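Local atomic coordinates of putative phosphohistidine phosphatase SixA (PDB entry 2RFL), a protein that probably removes phosphate from phosphohistidine, as a putative SixA-type phosphatase of the histidine phosphatase superfamily. Residues T9-L13 / R52-D56; L13-K18 / F140-G144; L47-Y53 / I164-A168; P55-S61 / V107-V113; A92-L98 / T118-T122. The contacts are given in a common frame with arbitrary orientation. Residue numbers count along the deposited sequence, not the author numbering.

How the contacts relate
Starting at the N terminus, contact 1 folds the chain back after one helix, bringing the 52-56 loop against strand 10-15. Contact 2 starts on that same strand, sharing L13, and closes a much longer loop by pairing 13-18 with 140-144, so contacts 1 and 2 cross. Contact 3 begins where contact 1 ends and ties helix 35-51 to the edge strand 162-167, crossing contact 2. Contact 4, which shares P55 and D56 with contact 1, pairs the neighbouring parallel strands 57-60 and 109-114. Contact 5 crosses contact 4 and joins the 92-98 loop to helix 118-127; both nest inside contacts 2 and 3. Contacts 3 and 5 lie on opposite sides of the chain's centre.

Contact 1: residues T9-L13 / R52-D56; sequences TRVYL and RYRPD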
# COMPACT_ATOMS: atom_id res chain seq x y z
N THR A 9 11.99 -8.10 4.66
CA THR A 9 11.84 -9.36 3.95
C THR A 9 10.42 -9.53 3.35
O THR A 9 10.19 -10.38 2.49
CB THR A 9 12.37 -10.56 4.80
OG1 THR A 9 11.39 -11.06 5.71
CG2 THR A 9 13.56 -10.13 5.60
N ARG A 10 9.50 -8.68 3.79
CA ARG A 10 8.15 -8.60 3.21
C ARG A 10 7.70 -7.16 3.01
O ARG A 10 7.72 -6.37 3.96
CB ARG A 10 7.11 -9.35 4.06
CG ARG A 10 5.72 -9.41 3.38
CD ARG A 10 4.87 -10.58 3.82
NE ARG A 10 5.33 -11.85 3.28
CZ ARG A 10 4.66 -12.99 3.38
NH1 ARG A 10 3.49 -13.01 3.99
NH2 ARG A 10 5.15 -14.10 2.86
N VAL A 11 7.29 -6.85 1.78
CA VAL A 11 6.73 -5.56 1.37
C VAL A 11 5.24 -5.66 1.05
O VAL A 11 4.81 -6.40 0.18
CB VAL A 11 7.44 -5.01 0.10
CG1 VAL A 11 6.66 -3.89 -0.57
CG2 VAL A 11 8.80 -4.48 0.46
N TYR A 12 4.45 -4.87 1.76
CA TYR A 12 3.05 -4.69 1.41
C TYR A 12 2.89 -3.34 0.74
O TYR A 12 3.42 -2.32 1.24
CB TYR A 12 2.16 -4.75 2.63
CG TYR A 12 2.29 -6.02 3.48
CD1 TYR A 12 3.00 -6.00 4.69
CD2 TYR A 12 1.65 -7.23 3.09
CE1 TYR A 12 3.10 -7.16 5.47
CE2 TYR A 12 1.73 -8.39 3.88
CZ TYR A 12 2.46 -8.34 5.06
OH TYR A 12 2.56 -9.48 5.84
N LEU A 13 2.17 -3.36 -0.38
CA LEU A 13 1.83 -2.17 -1.17
C LEU A 13 0.34 -1.98 -1.34
O LEU A 13 -0.32 -2.71 -2.13
CB LEU A 13 2.43 -2.29 -2.59
CG LEU A 13 3.91 -2.45 -2.87
CD1 LEU A 13 4.05 -2.57 -4.36
CD2 LEU A 13 4.65 -1.27 -2.37
N ARG A 52 -3.15 -13.20 7.72
CA ARG A 52 -2.22 -12.84 8.79
C ARG A 52 -1.11 -11.93 8.23
O ARG A 52 0.05 -11.97 8.64
CB ARG A 52 -1.65 -14.09 9.48
CG ARG A 52 -2.66 -14.86 10.36
CD ARG A 52 -2.65 -14.31 11.78
NE ARG A 52 -2.79 -15.35 12.79
CZ ARG A 52 -1.96 -16.38 12.94
NH1 ARG A 52 -0.93 -16.53 12.12
NH2 ARG A 52 -2.15 -17.26 13.91
N TYR A 53 -1.52 -11.13 7.25
CA TYR A 53 -0.65 -10.18 6.59
C TYR A 53 -0.46 -8.92 7.45
O TYR A 53 -0.83 -7.81 7.03
CB TYR A 53 -1.23 -9.84 5.22
CG TYR A 53 -1.12 -10.95 4.19
CD1 TYR A 53 -0.25 -12.03 4.39
CD2 TYR A 53 -1.83 -10.89 2.99
CE1 TYR A 53 -0.13 -13.05 3.44
CE2 TYR A 53 -1.72 -11.88 2.03
CZ TYR A 53 -0.88 -12.99 2.26
OH TYR A 53 -0.77 -14.01 1.33
N ARG A 54 0.14 -9.10 8.63
CA ARG A 54 0.39 -8.04 9.62
C ARG A 54 1.79 -7.42 9.44
O ARG A 54 2.79 -8.12 9.51
CB ARG A 54 0.23 -8.59 11.05
CG ARG A 54 0.32 -7.55 12.17
CD ARG A 54 0.57 -8.16 13.54
NE ARG A 54 1.61 -7.41 14.25
CZ ARG A 54 1.42 -6.38 15.10
NH1 ARG A 54 2.46 -5.77 15.66
NH2 ARG A 54 0.20 -5.93 15.37
N PRO A 55 1.85 -6.09 9.18
CA PRO A 55 3.13 -5.43 9.06
C PRO A 55 3.59 -4.85 10.38
O PRO A 55 2.78 -4.42 11.18
CB PRO A 55 2.86 -4.31 8.03
CG PRO A 55 1.32 -4.24 7.92
CD PRO A 55 0.75 -5.15 8.93
N ASP A 56 4.90 -4.87 10.60
CA ASP A 56 5.53 -4.25 11.78
C ASP A 56 5.41 -2.73 11.74
O ASP A 56 5.06 -2.12 12.72
CB ASP A 56 7.00 -4.64 11.83
CG ASP A 56 7.19 -6.13 11.69
OD1 ASP A 56 6.26 -6.91 12.00
OD2 ASP A 56 8.28 -6.53 11.27
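What stands out here is a tyrosine lying against a tight turn without any hydrogen bond between the two segments. Y53 is the centre of an inverse gamma turn (phi/psi -78/63), closed by a weak bond from R54 N to R52 O of 2.9 Å, and the Y12 side chain rests on it. The Y12 OH comes to 3.4 Å from Y53 CA and 3.7 Å from R54 N, while Y53 O lies over one face of the Y12 ring. Further along that ring, Y12 CE2 meets Y53 CB at 3.6 Å, and Y12 CD1 meets P55 CB at 3.7 Å. The two tyrosine rings are set obliquely, with centroids 5.9 Å apart and planes at 46°, so this is neither a stack nor a T-shaped pair.

R10, two residues back and on the same side of its strand, reaches the Y53 ring with a guanidinium nitrogen, R10 NH1 to Y53 CE1 3.7 Å, while its charge is paired with D149. The Y53 hydroxyl bonds to D165. The contact is therefore van der Waals in character, burying a modest 208 Å² in total.

In the fold, the loop from helix 35-51 to strand 57-60 passes over one face of the sheet here. Strand 10-15 runs beneath it between strands 109-114 and 145-149, and on the other face V11 and L13 turn to helix 118-127.

Contact 2: residues L13-K18 / F140-G144; sequences LLRHAK and FPTSG
Strand 10-15 runs out of the sheet at R15, and the 140-144 loop meets it as a type II beta turn from P141 to G144, closed by G144 N to P141 O at 3.2 Å. S143 takes the left-handed place in the turn (phi/psi 53/28), and its CA is 4.5 Å from that of A17.

Backbone hydrogen bonds set the register. R15 N donates to G144 O (3.2 Å); S143 N donates to H16 O (3.0 Å) and, weakly, to R15 O (2.8 Å). CA-H...O contacts add L14 CA to G144 O at 3.4 Å and S143 CA to R15 O at 2.9 Å.

R15 and H16 occupy the place of the Arg-His signature of the histidine phosphatases, whose histidine takes up the phosphate in relatives; the turn is bonded to the backbone of this segment, which probably belongs to the phosphate site. H16 has chi1 near 67° (p); H16 ND1 donates to A17 O at 2.6 Å, and its ring meets that of H115.

R15 is extended (t for chi1 to chi3). R15 NH1 donates to F140 O at 2.8 Å, near the guanidinium plane, while T142 CG2 lies over one face, 3.8 Å from R15 CZ.

The apolar pair is L13 CB with F140 CZ (4.1 Å; F140 chi1 t). Close carbon-to-carbonyl approaches are F140 CZ to L13 O, at the ring edge (3.2 Å), and T142 CB to H16 O (3.1 Å).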
# COMPACT_ATOMS: atom_id res chain seq x y z
N LEU A 13 2.17 -3.36 -0.38
CA LEU A 13 1.83 -2.17 -1.17
C LEU A 13 0.34 -1.98 -1.34
O LEU A 13 -0.32 -2.71 -2.13
CB LEU A 13 2.43 -2.29 -2.59
CG LEU A 13 3.91 -2.45 -2.87
CD1 LEU A 13 4.05 -2.57 -4.36
CD2 LEU A 13 4.65 -1.27 -2.37
N LEU A 14 -0.16 -0.94 -0.66
CA LEU A 14 -1.58 -0.64 -0.50
C LEU A 14 -1.96 0.69 -1.15
O LEU A 14 -1.51 1.78 -0.75
CB LEU A 14 -1.98 -0.65 1.01
CG LEU A 14 -3.45 -0.29 1.40
CD1 LEU A 14 -4.51 -1.22 0.78
CD2 LEU A 14 -3.69 -0.16 2.92
N ARG A 15 -2.83 0.62 -2.14
CA ARG A 15 -3.38 1.84 -2.67
C ARG A 15 -4.54 2.23 -1.77
O ARG A 15 -5.25 1.36 -1.26
CB ARG A 15 -3.79 1.70 -4.12
CG ARG A 15 -4.23 3.05 -4.72
CD ARG A 15 -4.31 3.07 -6.22
NE ARG A 15 -4.99 4.27 -6.63
CZ ARG A 15 -5.79 4.34 -7.68
NH1 ARG A 15 -5.96 3.29 -8.47
NH2 ARG A 15 -6.42 5.48 -7.97
N HIS A 16 -4.71 3.54 -1.56
CA HIS A 16 -5.76 4.07 -0.73
C HIS A 16 -7.09 3.64 -1.35
O HIS A 16 -7.17 3.35 -2.56
CB HIS A 16 -5.65 5.60 -0.61
CG HIS A 16 -5.92 6.33 -1.89
ND1 HIS A 16 -7.19 6.54 -2.38
CD2 HIS A 16 -5.07 6.83 -2.82
CE1 HIS A 16 -7.12 7.16 -3.55
NE2 HIS A 16 -5.84 7.35 -3.83
N ALA A 17 -8.12 3.57 -0.51
CA ALA A 17 -9.46 3.20 -0.94
C ALA A 17 -10.07 4.31 -1.80
O ALA A 17 -9.46 5.39 -1.93
CB ALA A 17 -10.33 2.90 0.29
N LYS A 18 -11.24 4.02 -2.39
CA LYS A 18 -11.96 4.96 -3.27
C LYS A 18 -12.32 6.26 -2.56
O LYS A 18 -12.95 6.26 -1.48
CB LYS A 18 -13.22 4.32 -3.90
CG LYS A 18 -13.95 5.21 -4.95
CD LYS A 18 -15.10 4.51 -5.68
CE LYS A 18 -14.63 3.75 -6.93
NZ LYS A 18 -13.62 4.45 -7.82
N PHE A 140 -3.25 -0.76 -11.06
CA PHE A 140 -3.21 -0.96 -9.60
C PHE A 140 -4.41 -0.25 -8.95
O PHE A 140 -4.42 0.99 -8.80
CB PHE A 140 -1.87 -0.43 -9.09
CG PHE A 140 -1.46 -0.92 -7.74
CD1 PHE A 140 -2.31 -0.81 -6.63
CD2 PHE A 140 -0.19 -1.46 -7.55
CE1 PHE A 140 -1.93 -1.24 -5.36
CE2 PHE A 140 0.21 -1.90 -6.28
CZ PHE A 140 -0.69 -1.79 -5.17
N PRO A 141 -5.45 -1.03 -8.59
CA PRO A 141 -6.73 -0.52 -8.10
C PRO A 141 -6.70 0.06 -6.66
O PRO A 141 -5.72 -0.13 -5.92
CB PRO A 141 -7.64 -1.76 -8.19
CG PRO A 141 -6.72 -2.94 -7.98
CD PRO A 141 -5.43 -2.52 -8.62
N THR A 142 -7.77 0.77 -6.29
CA THR A 142 -7.90 1.33 -4.95
C THR A 142 -8.11 0.27 -3.91
O THR A 142 -8.91 -0.64 -4.10
CB THR A 142 -9.09 2.30 -4.81
OG1 THR A 142 -10.32 1.65 -5.19
CG2 THR A 142 -8.84 3.59 -5.60
N SER A 143 -7.44 0.41 -2.79
CA SER A 143 -7.34 -0.65 -1.75
C SER A 143 -6.86 -2.01 -2.25
O SER A 143 -7.20 -3.03 -1.65
CB SER A 143 -8.61 -0.82 -0.92
OG SER A 143 -8.24 -1.53 0.25
N GLY A 144 -6.06 -1.98 -3.34
CA GLY A 144 -5.33 -3.15 -3.86
C GLY A 144 -4.08 -3.38 -3.01
O GLY A 144 -3.35 -2.45 -2.70

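Contact 3: residues L47-Y53 / I164-A168; sequences LAADRRY and IDFLA
This is helix-on-sheet packing at the margin of an alpha-beta-alpha sandwich: the last turn of helix 35-51 lies over strand 162-167, the outermost strand on its side of the sheet. The axes of helix 47-51 and strand 164-167 approach to 10.8 Å and run nearly antiparallel at 157°. By CA atoms the register sets L47 opposite L167 (8.0 Å) and R51 opposite D165 (10.1 Å).

R52, the first residue after the helix to leave helical phi/psi, has positive phi (70/33); Y53 N then bonds back to A48 O at 2.8 Å, and Y53 (chi1 m) sends its ring to the strand. On the strand side, I164 and D165 form a classic beta bulge facing V147. D165 and L167 point to the helix; F166 points away, and its ring meets that of F140 edge-to-face.

L167 (chi1 m, chi2 t) fills the gap: L167 CD1 meets L47 CB at 3.9 Å, and L167 CD2 lies 4.0 Å from R51 NH1, near the guanidinium plane. D165 (chi1 t) accepts a hydrogen bond from the phenol, Y53 OH to D165 OD2 at 2.9 Å.

The L167 contacts with L47 and R51 are unspecific packing; the one directional bond, from Y53 to D165, fixes the post-helix residue to the edge strand.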
# COMPACT_ATOMS: atom_id res chain seq x y z
N LEU A 47 -9.52 -9.29 4.89
CA LEU A 47 -8.89 -10.35 4.13
C LEU A 47 -7.46 -10.50 4.65
O LEU A 47 -6.98 -11.61 4.80
CB LEU A 47 -8.94 -10.02 2.62
CG LEU A 47 -9.30 -11.04 1.52
CD1 LEU A 47 -9.87 -12.31 2.09
CD2 LEU A 47 -10.30 -10.48 0.51
N ALA A 48 -6.82 -9.38 4.99
CA ALA A 48 -5.38 -9.33 5.31
C ALA A 48 -5.00 -10.06 6.60
O ALA A 48 -4.24 -11.02 6.55
CB ALA A 48 -4.88 -7.89 5.34
N ALA A 49 -5.54 -9.62 7.73
CA ALA A 49 -5.34 -10.28 9.03
C ALA A 49 -5.87 -11.70 9.01
O ALA A 49 -5.74 -12.43 10.00
CB ALA A 49 -6.04 -9.50 10.11
N ASP A 50 -6.49 -12.06 7.90
CA ASP A 50 -7.06 -13.39 7.68
C ASP A 50 -5.92 -14.28 7.18
O ASP A 50 -5.67 -15.37 7.71
CB ASP A 50 -8.21 -13.31 6.68
CG ASP A 50 -8.99 -14.58 6.56
OD1 ASP A 50 -8.93 -15.40 7.49
OD2 ASP A 50 -9.69 -14.75 5.53
N ARG A 51 -5.20 -13.76 6.19
CA ARG A 51 -3.95 -14.35 5.73
C ARG A 51 -2.83 -14.03 6.72
O ARG A 51 -1.74 -14.55 6.62
CB ARG A 51 -3.61 -13.88 4.30
CG ARG A 51 -4.38 -14.59 3.17
CD ARG A 51 -5.73 -13.92 2.90
NE ARG A 51 -6.85 -14.88 2.86
CZ ARG A 51 -7.71 -15.00 1.85
NH1 ARG A 51 -7.63 -14.22 0.78
NH2 ARG A 51 -8.67 -15.91 1.92
N ARG A 52 -3.15 -13.20 7.72
CA ARG A 52 -2.22 -12.84 8.79
C ARG A 52 -1.11 -11.93 8.23
O ARG A 52 0.05 -11.97 8.64
CB ARG A 52 -1.65 -14.09 9.48
CG ARG A 52 -2.66 -14.86 10.36
CD ARG A 52 -2.65 -14.31 11.78
NE ARG A 52 -2.79 -15.35 12.79
CZ ARG A 52 -1.96 -16.38 12.94
NH1 ARG A 52 -0.93 -16.53 12.12
NH2 ARG A 52 -2.15 -17.26 13.91
N TYR A 53 -1.52 -11.13 7.25
CA TYR A 53 -0.65 -10.18 6.59
C TYR A 53 -0.46 -8.92 7.45
O TYR A 53 -0.83 -7.81 7.03
CB TYR A 53 -1.23 -9.84 5.22
CG TYR A 53 -1.12 -10.95 4.19
CD1 TYR A 53 -0.25 -12.03 4.39
CD2 TYR A 53 -1.83 -10.89 2.99
CE1 TYR A 53 -0.13 -13.05 3.44
CE2 TYR A 53 -1.72 -11.88 2.03
CZ TYR A 53 -0.88 -12.99 2.26
OH TYR A 53 -0.77 -14.01 1.33
N ILE A 164 3.73 -12.48 -4.41
CA ILE A 164 3.42 -13.73 -3.68
C ILE A 164 1.89 -13.88 -3.48
O ILE A 164 1.37 -15.03 -3.26
CB ILE A 164 4.20 -13.71 -2.31
CG1 ILE A 164 5.66 -14.11 -2.50
CG2 ILE A 164 3.51 -14.47 -1.15
CD1 ILE A 164 5.96 -15.55 -2.53
N ASP A 165 1.22 -12.72 -3.54
CA ASP A 165 -0.24 -12.57 -3.44
C ASP A 165 -0.68 -11.12 -3.81
O ASP A 165 0.06 -10.17 -3.63
CB ASP A 165 -0.72 -12.92 -2.02
CG ASP A 165 -2.20 -13.34 -1.96
OD1 ASP A 165 -2.90 -13.31 -3.01
OD2 ASP A 165 -2.67 -13.73 -0.86
N PHE A 166 -1.89 -10.98 -4.33
CA PHE A 166 -2.49 -9.67 -4.55
C PHE A 166 -3.97 -9.66 -4.14
O PHE A 166 -4.72 -10.57 -4.52
CB PHE A 166 -2.34 -9.24 -6.01
CG PHE A 166 -2.42 -7.75 -6.21
CD1 PHE A 166 -3.64 -7.08 -6.19
CD2 PHE A 166 -1.27 -7.01 -6.43
CE1 PHE A 166 -3.71 -5.70 -6.39
CE2 PHE A 166 -1.32 -5.62 -6.62
CZ PHE A 166 -2.56 -4.97 -6.59
N LEU A 167 -4.38 -8.65 -3.37
CA LEU A 167 -5.80 -8.46 -3.03
C LEU A 167 -6.46 -7.28 -3.73
O LEU A 167 -5.96 -6.17 -3.70
CB LEU A 167 -6.00 -8.39 -1.50
CG LEU A 167 -5.55 -9.63 -0.70
CD1 LEU A 167 -5.58 -9.44 0.82
CD2 LEU A 167 -6.31 -10.94 -1.11
N ALA A 168 -7.58 -7.55 -4.41
CA ALA A 168 -8.44 -6.54 -5.02
C ALA A 168 -9.91 -6.81 -4.65
O ALA A 168 -10.28 -7.94 -4.30
CB ALA A 168 -8.28 -6.54 -6.51

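Contact 4: residues P55-S61 / V107-V113; sequences PDLILSS and VQSVMLV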
# COMPACT_ATOMS: atom_id res chain seq x y z
N PRO A 55 1.85 -6.09 9.18
CA PRO A 55 3.13 -5.43 9.06
C PRO A 55 3.59 -4.85 10.38
O PRO A 55 2.78 -4.42 11.18
CB PRO A 55 2.86 -4.31 8.03
CG PRO A 55 1.32 -4.24 7.92
CD PRO A 55 0.75 -5.15 8.93
N ASP A 56 4.90 -4.87 10.60
CA ASP A 56 5.53 -4.25 11.78
C ASP A 56 5.41 -2.73 11.74
O ASP A 56 5.06 -2.12 12.72
CB ASP A 56 7.00 -4.64 11.83
CG ASP A 56 7.19 -6.13 11.69
OD1 ASP A 56 6.26 -6.91 12.00
OD2 ASP A 56 8.28 -6.53 11.27
N LEU A 57 5.69 -2.16 10.57
CA LEU A 57 5.62 -0.72 10.31
C LEU A 57 4.72 -0.33 9.10
O LEU A 57 4.84 -0.92 8.02
CB LEU A 57 7.04 -0.16 10.13
CG LEU A 57 7.16 1.27 9.60
CD1 LEU A 57 6.81 2.37 10.60
CD2 LEU A 57 8.54 1.45 9.02
N ILE A 58 3.84 0.64 9.31
CA ILE A 58 3.02 1.24 8.25
C ILE A 58 3.46 2.67 7.94
O ILE A 58 3.36 3.53 8.82
CB ILE A 58 1.51 1.32 8.62
CG1 ILE A 58 0.92 -0.07 8.85
CG2 ILE A 58 0.71 2.05 7.52
CD1 ILE A 58 -0.34 -0.06 9.67
N LEU A 59 3.89 2.92 6.69
CA LEU A 59 4.20 4.28 6.19
C LEU A 59 3.11 4.78 5.25
O LEU A 59 2.79 4.16 4.25
CB LEU A 59 5.54 4.32 5.47
CG LEU A 59 6.79 3.84 6.21
CD1 LEU A 59 8.08 3.86 5.37
CD2 LEU A 59 6.89 4.64 7.51
N SER A 60 2.50 5.90 5.60
CA SER A 60 1.31 6.37 4.87
C SER A 60 1.44 7.84 4.53
O SER A 60 2.03 8.58 5.28
CB SER A 60 0.05 6.20 5.72
OG SER A 60 -1.13 6.77 5.12
N SER A 61 0.85 8.23 3.39
CA SER A 61 0.51 9.62 3.11
C SER A 61 -0.26 10.23 4.30
O SER A 61 -1.00 9.54 5.05
CB SER A 61 -0.33 9.71 1.81
OG SER A 61 -0.76 11.03 1.44
N VAL A 107 13.53 -3.63 10.12
CA VAL A 107 12.10 -3.88 10.30
C VAL A 107 11.78 -5.00 9.33
O VAL A 107 12.05 -4.88 8.13
CB VAL A 107 11.24 -2.66 9.88
CG1 VAL A 107 9.80 -2.82 10.34
CG2 VAL A 107 11.82 -1.37 10.38
N GLN A 108 11.22 -6.09 9.85
CA GLN A 108 11.04 -7.32 9.08
C GLN A 108 10.04 -7.18 7.95
O GLN A 108 10.31 -7.62 6.85
CB GLN A 108 10.65 -8.47 9.99
CG GLN A 108 10.50 -9.78 9.26
CD GLN A 108 9.83 -10.85 10.10
OE1 GLN A 108 10.41 -11.37 11.06
NE2 GLN A 108 8.59 -11.19 9.73
N SER A 109 8.86 -6.62 8.25
CA SER A 109 7.82 -6.35 7.26
C SER A 109 7.27 -4.93 7.28
O SER A 109 6.97 -4.36 8.32
CB SER A 109 6.68 -7.40 7.26
OG SER A 109 6.18 -7.67 8.54
N VAL A 110 7.11 -4.38 6.09
CA VAL A 110 6.72 -2.99 5.98
C VAL A 110 5.67 -2.77 4.89
O VAL A 110 5.71 -3.36 3.81
CB VAL A 110 7.96 -2.05 5.83
CG1 VAL A 110 8.91 -2.62 4.83
CG2 VAL A 110 7.56 -0.64 5.41
N MSE A 111 4.73 -1.90 5.22
CA MSE A 111 3.62 -1.60 4.37
C MSE A 111 3.60 -0.12 4.05
O MSE A 111 3.65 0.74 4.95
CB MSE A 111 2.31 -1.97 5.03
CG MSE A 111 1.14 -1.46 4.26
SE MSE A 111 -0.47 -2.36 4.69
CE MSE A 111 -1.31 -1.09 5.99
N LEU A 112 3.50 0.18 2.77
CA LEU A 112 3.35 1.54 2.34
C LEU A 112 1.90 1.83 1.98
O LEU A 112 1.26 1.02 1.34
CB LEU A 112 4.29 1.84 1.16
CG LEU A 112 5.81 1.66 1.35
CD1 LEU A 112 6.39 2.43 0.23
CD2 LEU A 112 6.47 2.15 2.70
N VAL A 113 1.39 2.99 2.40
CA VAL A 113 0.03 3.45 2.04
C VAL A 113 0.09 4.83 1.32
O VAL A 113 0.20 5.88 1.93
CB VAL A 113 -0.93 3.50 3.29
CG1 VAL A 113 -2.40 3.92 2.92
CG2 VAL A 113 -0.91 2.18 4.02
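Two parallel strands lie side by side in the sheet, 57-60 between 82-85 and 109-114, and the amides turned to the seam find acceptors, weakly at the start. M111 N donates to L57 O (3.0 Å), L59 N to M111 O (2.8 Å), V113 N to L59 O (2.6 Å) and S61 N to V113 O (2.8 Å). At the entrance S109 O receives weak bonds from D56 N (3.1 Å) and L57 N (3.4 Å), while D56 OD2 accepts from S109 N at 3.1 Å. At the exit, S60 OG donates to S61 O (2.8 Å); S61 OG, in the conformer given, bonds H115 and A63 N.

Apolar side chains pack on both faces: I58 CG1 meets CE of selenomethionine M111 at 3.8 Å, and on the opposite face L59 CD1 meets L112 CD2 at 3.6 Å. The amide bonds fix the register, and the S61 OG bond links strand 57-60 to H115, whose ring meets that of H16 near the probable active site.

Contact 5: residues A92-L98 / T118-T122; sequences ARSETYL and TMEAT
A loop packs here on the first turn of a helix: residues 92-97 and L98, the first residue of helix 98-102, lie over helix 118-127. The closest CA atoms are T96 and T122, 4.8 Å apart; T96 is extended (phi/psi -136/174) before Y97 (-107/13).

T122 (chi1 m) supplies the polar link: T122 OG1 accepts from Y97 N at 3.1 Å and donates to T118 O at a very short 2.5 Å. Y97 is the N-cap of helix 98-102.

T118 CG2 makes a CH-pi contact 3.6 Å from the centroid of the Y97 ring (chi1 m), 8° off the normal. Selenomethionine M119 (chi1 t, chi2 p, chi3 p) adds a Met-aromatic contact at the ring edge, SE 5.3 Å from the centroid and CE 3.2 Å from Y97 CE2. A water bonds Y97 OH (2.9 Å) and T118 OG1 (2.7 Å).

The Y97 hydroxyl also bonds M89 and H115, and L112 of strand 109-114 packs on Y97, so loop, helix 118-127 and sheet meet around this tyrosine.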
# COMPACT_ATOMS: atom_id res chain seq x y z
N ALA A 92 4.27 12.97 -4.66
CA ALA A 92 5.69 12.71 -4.45
C ALA A 92 6.53 13.24 -5.60
O ALA A 92 6.11 13.21 -6.75
CB ALA A 92 5.93 11.22 -4.26
N ARG A 93 7.72 13.75 -5.27
CA ARG A 93 8.72 14.08 -6.27
C ARG A 93 9.32 12.90 -6.98
O ARG A 93 9.89 13.03 -8.03
CB ARG A 93 9.75 15.15 -5.84
CG ARG A 93 10.04 15.38 -4.39
CD ARG A 93 10.51 16.84 -4.05
NE ARG A 93 11.46 17.50 -4.99
CZ ARG A 93 11.99 18.73 -4.86
NH1 ARG A 93 11.70 19.48 -3.81
NH2 ARG A 93 12.83 19.20 -5.77
N SER A 94 9.14 11.73 -6.40
CA SER A 94 9.82 10.55 -6.88
C SER A 94 8.89 9.72 -7.73
O SER A 94 7.67 9.83 -7.60
CB SER A 94 10.37 9.74 -5.70
OG SER A 94 9.54 9.93 -4.57
N GLU A 95 9.44 8.92 -8.63
CA GLU A 95 8.61 8.05 -9.41
C GLU A 95 8.17 6.85 -8.57
O GLU A 95 7.17 6.20 -8.89
CB GLU A 95 9.29 7.62 -10.71
CG GLU A 95 10.72 7.14 -10.51
CD GLU A 95 11.45 6.91 -11.80
OE1 GLU A 95 10.85 6.23 -12.66
OE2 GLU A 95 12.62 7.41 -11.94
N THR A 96 8.92 6.56 -7.51
CA THR A 96 8.63 5.40 -6.66
C THR A 96 8.71 5.65 -5.14
O THR A 96 9.02 6.75 -4.67
CB THR A 96 9.46 4.15 -7.08
OG1 THR A 96 10.81 4.33 -6.68
CG2 THR A 96 9.39 3.94 -8.58
N TYR A 97 8.34 4.63 -4.39
CA TYR A 97 8.51 4.68 -2.95
C TYR A 97 9.66 3.76 -2.51
O TYR A 97 9.79 3.46 -1.33
CB TYR A 97 7.21 4.32 -2.23
CG TYR A 97 6.03 5.26 -2.42
CD1 TYR A 97 6.11 6.64 -2.12
CD2 TYR A 97 4.82 4.75 -2.88
CE1 TYR A 97 4.99 7.47 -2.29
CE2 TYR A 97 3.72 5.53 -3.01
CZ TYR A 97 3.77 6.88 -2.72
OH TYR A 97 2.59 7.61 -2.91
N LEU A 98 10.46 3.29 -3.45
CA LEU A 98 11.53 2.30 -3.15
C LEU A 98 12.52 2.67 -2.01
O LEU A 98 13.05 1.83 -1.33
CB LEU A 98 12.29 1.96 -4.44
CG LEU A 98 11.75 0.70 -5.10
CD1 LEU A 98 12.00 0.70 -6.59
CD2 LEU A 98 12.33 -0.57 -4.48
N THR A 118 2.71 6.66 -8.38
CA THR A 118 3.83 6.20 -7.56
C THR A 118 3.70 4.77 -7.03
O THR A 118 4.67 4.04 -7.00
CB THR A 118 4.05 7.15 -6.40
OG1 THR A 118 3.66 8.46 -6.82
CG2 THR A 118 5.52 7.15 -5.95
N MSE A 119 2.52 4.38 -6.61
CA MSE A 119 2.30 3.03 -6.08
C MSE A 119 2.51 1.96 -7.17
O MSE A 119 3.31 1.03 -7.00
CB MSE A 119 0.91 2.91 -5.39
CG MSE A 119 0.76 1.70 -4.41
SE MSE A 119 2.16 1.52 -2.99
CE MSE A 119 1.80 3.16 -1.96
N GLU A 120 1.78 2.11 -8.29
CA GLU A 120 1.96 1.26 -9.49
C GLU A 120 3.42 1.24 -9.96
O GLU A 120 3.94 0.17 -10.27
CB GLU A 120 1.02 1.68 -10.64
CG GLU A 120 0.64 0.53 -11.60
CD GLU A 120 -0.49 0.86 -12.61
OE1 GLU A 120 -1.44 1.61 -12.27
OE2 GLU A 120 -0.42 0.38 -13.78
N ALA A 121 4.09 2.39 -9.97
CA ALA A 121 5.51 2.43 -10.37
C ALA A 121 6.46 1.64 -9.45
O ALA A 121 7.37 0.96 -9.91
CB ALA A 121 5.98 3.84 -10.52
N THR A 122 6.21 1.71 -8.16
CA THR A 122 6.91 0.92 -7.18
C THR A 122 6.80 -0.58 -7.37
O THR A 122 7.79 -1.30 -7.27
CB THR A 122 6.43 1.32 -5.78
OG1 THR A 122 6.33 2.75 -5.74
CG2 THR A 122 7.40 0.82 -4.74
O HOH W 1 2.40 9.83 -4.83